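Uronate isomerase (Caulobacter crescentus, PDB 2Q01) catalyses the reversible isomerisation of D-glucuronate to D-fructuronate and of D-galacturonate to D-tagaturonate in bacterial sugar-acid metabolism. Local coordinates at residues I332-D340 with F360-L371. Sequence-based numbering, arbitrary orientation.
Sequences IPMRTEYVD and FTLDETTYSREL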
ATOM      1  N   ILE B 332      16.007  -3.722   8.938  1.00 36.49           N
ATOM      2  CA  ILE B 332      14.621  -3.302   8.767  1.00 37.28           C
ATOM      3  C   ILE B 332      14.484  -2.536   7.446  1.00 43.42           C
ATOM      4  O   ILE B 332      15.341  -1.725   7.124  1.00 52.05           O
ATOM      5  CB  ILE B 332      14.161  -2.401   9.970  1.00 32.11           C
ATOM      6  CG1 ILE B 332      14.610  -2.974  11.327  1.00 31.19           C
ATOM      7  CG2 ILE B 332      12.655  -2.161   9.960  1.00 27.69           C
ATOM      8  CD1 ILE B 332      14.019  -4.354  11.713  1.00 37.67           C
ATOM      9  N   PRO B 333      13.432  -2.823   6.651  1.00 49.60           N
ATOM     10  CA  PRO B 333      13.188  -2.070   5.416  1.00 45.49           C
ATOM     11  C   PRO B 333      12.938  -0.583   5.623  1.00 37.84           C
ATOM     12  O   PRO B 333      12.428  -0.170   6.665  1.00 43.52           O
ATOM     13  CB  PRO B 333      11.917  -2.713   4.861  1.00 49.36           C
ATOM     14  CG  PRO B 333      11.886  -4.059   5.445  1.00 51.92           C
ATOM     15  CD  PRO B 333      12.443  -3.902   6.820  1.00 49.47           C
ATOM     16  N   MET B 334      13.305   0.199   4.615  1.00 43.91           N
ATOM     17  CA  MET B 334      13.088   1.643   4.601  0.50 42.13           C
ATOM     18  C   MET B 334      12.183   2.008   3.440  1.00 42.17           C
ATOM     19  O   MET B 334      12.103   1.263   2.456  1.00 45.62           O
ATOM     20  CB  MET B 334      14.411   2.383   4.410  0.50 34.60           C
ATOM     21  CG  MET B 334      15.393   2.254   5.542  0.50 38.33           C
ATOM     22  SD  MET B 334      16.834   3.301   5.288  0.50 32.15           S
ATOM     23  CE  MET B 334      17.716   2.402   4.022  0.50 13.21           C
ATOM     24  N   ARG B 335      11.520   3.156   3.557  1.00 43.30           N
ATOM     25  CA  ARG B 335      10.778   3.762   2.465  1.00 41.07           C
ATOM     26  C   ARG B 335      11.784   4.066   1.350  1.00 40.21           C
ATOM     27  O   ARG B 335      12.804   4.708   1.594  1.00 46.05           O
ATOM     28  CB  ARG B 335      10.090   5.027   2.983  1.00 38.83           C
ATOM     29  CG  ARG B 335       9.525   5.976   1.936  1.00 64.70           C
ATOM     30  CD  ARG B 335       8.711   7.077   2.606  1.00 83.39           C
ATOM     31  NE  ARG B 335       9.388   7.613   3.789  1.00102.80           N
ATOM     32  CZ  ARG B 335       8.784   8.251   4.790  1.00107.80           C
ATOM     33  NH1 ARG B 335       7.470   8.449   4.776  1.00113.41           N
ATOM     34  NH2 ARG B 335       9.502   8.691   5.814  1.00104.22           N
ATOM     35  N   THR B 336      11.509   3.566   0.145  1.00 39.19           N
ATOM     36  CA  THR B 336      12.458   3.627  -0.970  1.00 41.96           C
ATOM     37  C   THR B 336      11.896   4.371  -2.191  1.00 43.29           C
ATOM     38  O   THR B 336      10.701   4.302  -2.473  1.00 48.80           O
ATOM     39  CB  THR B 336      12.935   2.207  -1.356  1.00 45.32           C
ATOM     40  OG1 THR B 336      13.260   1.482  -0.162  1.00 55.02           O
ATOM     41  CG2 THR B 336      14.171   2.243  -2.252  1.00 45.65           C
ATOM     42  N   GLU B 337      12.772   5.091  -2.891  1.00 46.67           N
ATOM     43  CA  GLU B 337      12.413   5.917  -4.042  1.00 46.12           C
ATOM     44  C   GLU B 337      13.208   5.459  -5.269  1.00 46.18           C
ATOM     45  O   GLU B 337      14.397   5.149  -5.158  1.00 43.32           O
ATOM     46  CB  GLU B 337      12.724   7.385  -3.729  1.00 46.22           C
ATOM     47  CG  GLU B 337      11.808   8.409  -4.397  1.00 63.15           C
ATOM     48  CD  GLU B 337      12.159   8.698  -5.851  1.00 66.60           C
ATOM     49  OE1 GLU B 337      11.219   8.992  -6.629  1.00 60.34           O
ATOM     50  OE2 GLU B 337      13.359   8.638  -6.212  1.00 58.72           O
ATOM     51  N   TYR B 338      12.552   5.424  -6.430  1.00 38.46           N
ATOM     52  CA  TYR B 338      13.179   4.942  -7.667  1.00 33.43           C
ATOM     53  C   TYR B 338      13.154   5.956  -8.812  1.00 31.03           C
ATOM     54  O   TYR B 338      14.081   5.992  -9.622  1.00 43.04           O
ATOM     55  CB  TYR B 338      12.532   3.623  -8.134  1.00 42.01           C
ATOM     56  CG  TYR B 338      12.803   2.449  -7.218  1.00 40.01           C
ATOM     57  CD1 TYR B 338      13.902   1.617  -7.426  1.00 30.08           C
ATOM     58  CD2 TYR B 338      11.960   2.177  -6.139  1.00 35.08           C
ATOM     59  CE1 TYR B 338      14.156   0.546  -6.578  1.00 36.27           C
ATOM     60  CE2 TYR B 338      12.208   1.121  -5.285  1.00 27.27           C
ATOM     61  CZ  TYR B 338      13.300   0.309  -5.508  1.00 45.93           C
ATOM     62  OH  TYR B 338      13.532  -0.734  -4.649  1.00 46.60           O
ATOM     63  N   VAL B 339      12.098   6.765  -8.875  1.00 34.47           N
ATOM     64  CA  VAL B 339      11.817   7.623 -10.038  1.00 44.62           C
ATOM     65  C   VAL B 339      12.853   8.725 -10.250  1.00 46.41           C
ATOM     66  O   VAL B 339      13.405   8.857 -11.345  1.00 53.49           O
ATOM     67  CB  VAL B 339      10.384   8.214  -9.983  1.00 42.46           C
ATOM     68  CG1 VAL B 339      10.047   8.968 -11.263  1.00 38.75           C
ATOM     69  CG2 VAL B 339       9.391   7.102  -9.789  1.00 44.04           C
ATOM     70  N   ASP B 340      13.118   9.503  -9.203  1.00 47.69           N
ATOM     71  CA  ASP B 340      14.167  10.517  -9.250  1.00 45.74           C
ATOM     72  C   ASP B 340      15.526   9.852  -9.137  1.00 46.25           C
ATOM     73  O   ASP B 340      16.494  10.287  -9.766  1.00 52.57           O
ATOM     74  CB  ASP B 340      13.996  11.533  -8.118  1.00 52.15           C
ATOM     75  CG  ASP B 340      12.882  12.539  -8.383  1.00 63.69           C
ATOM     76  OD1 ASP B 340      12.444  13.202  -7.417  1.00 64.64           O
ATOM     77  OD2 ASP B 340      12.436  12.671  -9.544  1.00 76.58           O
ATOM     78  N   PHE B 360      14.763  -4.660  -7.424  1.00 36.78           N
ATOM     79  CA  PHE B 360      14.108  -5.304  -6.300  1.00 32.58           C
ATOM     80  C   PHE B 360      13.648  -4.212  -5.359  1.00 38.36           C
ATOM     81  O   PHE B 360      14.090  -3.072  -5.477  1.00 42.27           O
ATOM     82  CB  PHE B 360      15.092  -6.213  -5.571  1.00 29.08           C
ATOM     83  CG  PHE B 360      15.362  -7.505  -6.275  1.00 37.00           C
ATOM     84  CD1 PHE B 360      16.229  -7.559  -7.358  1.00 36.72           C
ATOM     85  CD2 PHE B 360      14.758  -8.678  -5.844  1.00 50.39           C
ATOM     86  CE1 PHE B 360      16.475  -8.753  -8.008  1.00 19.89           C
ATOM     87  CE2 PHE B 360      15.012  -9.876  -6.485  1.00 48.69           C
ATOM     88  CZ  PHE B 360      15.871  -9.913  -7.571  1.00 40.75           C
ATOM     89  N   THR B 361      12.765  -4.557  -4.428  1.00 35.01           N
ATOM     90  CA  THR B 361      12.311  -3.607  -3.427  1.00 28.72           C
ATOM     91  C   THR B 361      11.974  -4.284  -2.094  1.00 37.52           C
ATOM     92  O   THR B 361      11.680  -5.479  -2.040  1.00 37.98           O
ATOM     93  CB  THR B 361      11.116  -2.757  -3.939  1.00 37.26           C
ATOM     94  OG1 THR B 361      11.105  -1.490  -3.271  1.00 46.75           O
ATOM     95  CG2 THR B 361       9.788  -3.454  -3.722  1.00 28.31           C
ATOM     96  N   LEU B 362      12.054  -3.500  -1.025  1.00 34.89           N
ATOM     97  CA  LEU B 362      11.594  -3.886   0.299  1.00 31.58           C
ATOM     98  C   LEU B 362      10.355  -3.056   0.624  1.00 36.58           C
ATOM     99  O   LEU B 362       9.704  -3.243   1.654  1.00 29.93           O
ATOM    100  CB  LEU B 362      12.698  -3.622   1.319  1.00 34.66           C
ATOM    101  CG  LEU B 362      13.406  -4.775   2.037  1.00 34.43           C
ATOM    102  CD1 LEU B 362      13.184  -6.104   1.371  1.00 30.22           C
ATOM    103  CD2 LEU B 362      14.898  -4.482   2.224  1.00 30.82           C
ATOM    104  N   ASP B 363      10.037  -2.147  -0.290  1.00 36.01           N
ATOM    105  CA  ASP B 363       8.920  -1.237  -0.159  1.00 38.17           C
ATOM    106  C   ASP B 363       7.849  -1.592  -1.196  1.00 45.04           C
ATOM    107  O   ASP B 363       7.907  -1.124  -2.342  1.00 46.15           O
ATOM    108  CB  ASP B 363       9.423   0.198  -0.356  1.00 40.08           C
ATOM    109  CG  ASP B 363       8.418   1.245   0.077  1.00 41.20           C
ATOM    110  OD1 ASP B 363       7.379   0.894   0.678  1.00 57.17           O
ATOM    111  OD2 ASP B 363       8.675   2.437  -0.188  1.00 44.91           O
ATOM    112  N   GLU B 364       6.872  -2.400  -0.774  1.00 38.03           N
ATOM    113  CA  GLU B 364       5.775  -2.898  -1.627  1.00 34.76           C
ATOM    114  C   GLU B 364       4.934  -1.814  -2.289  1.00 36.69           C
ATOM    115  O   GLU B 364       4.256  -2.067  -3.292  1.00 48.61           O
ATOM    116  CB  GLU B 364       4.826  -3.788  -0.825  1.00 32.61           C
ATOM    117  CG  GLU B 364       5.370  -5.149  -0.470  1.00 47.79           C
ATOM    118  CD  GLU B 364       4.318  -6.030   0.181  1.00 67.00           C
ATOM    119  OE1 GLU B 364       3.926  -7.043  -0.438  1.00 70.85           O
ATOM    120  OE2 GLU B 364       3.872  -5.702   1.303  1.00 58.16           O
ATOM    121  N   THR B 365       4.980  -0.613  -1.722  1.00 31.55           N
ATOM    122  CA  THR B 365       4.208   0.526  -2.216  1.00 36.61           C
ATOM    123  C   THR B 365       4.722   1.070  -3.555  1.00 34.81           C
ATOM    124  O   THR B 365       4.008   1.794  -4.252  1.00 43.45           O
ATOM    125  CB  THR B 365       4.146   1.633  -1.158  1.00 36.45           C
ATOM    126  OG1 THR B 365       5.454   2.171  -0.939  1.00 42.93           O
ATOM    127  CG2 THR B 365       3.626   1.057   0.155  1.00 43.99           C
ATOM    128  N   THR B 366       5.949   0.694  -3.909  1.00 32.12           N
ATOM    129  CA  THR B 366       6.583   1.123  -5.150  1.00 37.40           C
ATOM    130  C   THR B 366       6.259   0.219  -6.338  1.00 41.95           C
ATOM    131  O   THR B 366       6.648   0.534  -7.466  1.00 44.12           O
ATOM    132  CB  THR B 366       8.124   1.202  -5.014  1.00 35.88           C
ATOM    133  OG1 THR B 366       8.648  -0.096  -4.712  1.00 52.11           O
ATOM    134  CG2 THR B 366       8.532   2.177  -3.926  1.00 35.08           C
ATOM    135  N   TYR B 367       5.562  -0.895  -6.090  1.00 46.54           N
ATOM    136  CA  TYR B 367       5.215  -1.859  -7.147  1.00 42.86           C
ATOM    137  C   TYR B 367       4.377  -1.226  -8.245  1.00 35.73           C
ATOM    138  O   TYR B 367       4.797  -1.146  -9.396  1.00 35.54           O
ATOM    139  CB  TYR B 367       4.453  -3.070  -6.592  1.00 35.99           C
ATOM    140  CG  TYR B 367       5.290  -4.077  -5.851  1.00 37.36           C
ATOM    141  CD1 TYR B 367       6.634  -4.279  -6.171  1.00 39.97           C
ATOM    142  CD2 TYR B 367       4.727  -4.858  -4.841  1.00 41.14           C
ATOM    143  CE1 TYR B 367       7.402  -5.220  -5.486  1.00 37.58           C
ATOM    144  CE2 TYR B 367       5.481  -5.793  -4.151  1.00 20.53           C
ATOM    145  CZ  TYR B 367       6.819  -5.973  -4.472  1.00 38.77           C
ATOM    146  OH  TYR B 367       7.572  -6.904  -3.783  1.00 37.59           O
ATOM    147  N   SER B 368       3.192  -0.771  -7.871  1.00 38.66           N
ATOM    148  CA  SER B 368       2.261  -0.216  -8.830  1.00 43.15           C
ATOM    149  C   SER B 368       2.643   1.215  -9.145  1.00 38.12           C
ATOM    150  O   SER B 368       2.382   1.698 -10.246  1.00 50.92           O
ATOM    151  CB  SER B 368       0.840  -0.271  -8.278  1.00 44.06           C
ATOM    152  OG  SER B 368       0.757   0.454  -7.063  1.00 58.65           O
ATOM    153  N   ARG B 369       3.265   1.886  -8.178  1.00 40.37           N
ATOM    154  CA  ARG B 369       3.558   3.303  -8.306  1.00 32.96           C
ATOM    155  C   ARG B 369       4.763   3.575  -9.190  1.00 33.79           C
ATOM    156  O   ARG B 369       4.679   4.363 -10.117  1.00 42.58           O
ATOM    157  CB  ARG B 369       3.764   3.956  -6.942  1.00 29.76           C
ATOM    158  CG  ARG B 369       3.501   5.461  -6.960  1.00 35.91           C
ATOM    159  CD  ARG B 369       4.333   6.221  -5.940  1.00 30.42           C
ATOM    160  NE  ARG B 369       4.149   5.731  -4.577  1.00 26.99           N
ATOM    161  CZ  ARG B 369       5.128   5.265  -3.803  1.00 47.28           C
ATOM    162  NH1 ARG B 369       6.377   5.235  -4.249  1.00 44.15           N
ATOM    163  NH2 ARG B 369       4.859   4.836  -2.576  1.00 52.86           N
ATOM    164  N   GLU B 370       5.880   2.924  -8.901  1.00 38.28           N
ATOM    165  CA  GLU B 370       7.142   3.307  -9.516  1.00 36.18           C
ATOM    166  C   GLU B 370       7.757   2.213 -10.370  1.00 36.27           C
ATOM    167  O   GLU B 370       8.103   2.457 -11.519  1.00 43.46           O
ATOM    168  CB  GLU B 370       8.138   3.763  -8.443  1.00 41.88           C
ATOM    169  CG  GLU B 370       7.584   4.826  -7.497  1.00 49.76           C
ATOM    170  CD  GLU B 370       8.640   5.483  -6.635  1.00 44.19           C
ATOM    171  OE1 GLU B 370       9.804   5.031  -6.651  1.00 52.48           O
ATOM    172  OE2 GLU B 370       8.299   6.463  -5.941  1.00 47.50           O
ATOM    173  N   LEU B 371       7.882   1.016  -9.801  1.00 38.53           N
ATOM    174  CA  LEU B 371       8.617  -0.090 -10.419  1.00 32.71           C
ATOM    175  C   LEU B 371       8.014  -0.615 -11.713  1.00 37.08           C
ATOM    176  O   LEU B 371       8.718  -0.726 -12.716  1.00 40.64           O
ATOM    177  CB  LEU B 371       8.795  -1.240  -9.429  1.00 34.30           C
ATOM    178  CG  LEU B 371       9.762  -1.079  -8.253  1.00 38.49           C
ATOM    179  CD1 LEU B 371       9.768  -2.366  -7.444  1.00 40.97           C
ATOM    180  CD2 LEU B 371      11.165  -0.756  -8.729  1.00 41.78           C
TER
HETATM  181  O   HOH W   1      13.477  -1.060  -1.013  1.00 43.01           O
HETATM  182  O   HOH W   2       7.827   4.592  -1.118  1.00 55.08           O
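Pro333 opens the contact by laying CB and CG of its ring across Leu362, the two CB atoms 3.7 Å apart. Next, Thr336 N donates an almost straight bond (173°) to Asp363 OD2, met on its anti side and 35° out of the carboxylate plane. One water accepts from Leu362 N and donates to Thr336 OG1; a second donates to both Thr336 O and Asp363 OD2.

Tyr338 carries most of the rest. Its N reaches Glu370 OE1 at 2.8 Å, while the same oxygen lies at the ring edge, with ring and carboxylate planes nearly perpendicular. Chi1 of -68° sets the ring beside its own N and turns it to 360-371, where Leu371 CD2 lies over the centre of one face, a CH-pi contact. The buried OH gives its proton to Phe360 O in the carbonyl plane and accepts from Thr361 OG1, which also closes an ST turn with Asp363 N. Val339 CG2 then packs along CB, CG and CD of Glu370, whose OE2 is salt-bridged to Arg369 NH1.

Asp363 OD1 also pairs with Arg369 of a neighbouring subunit. In this TIM-barrel enzyme the contact joins the loop after strand 332-333, which pairs with strand 312-313, to the turn between barrel strand 357-359 and helix 366-375.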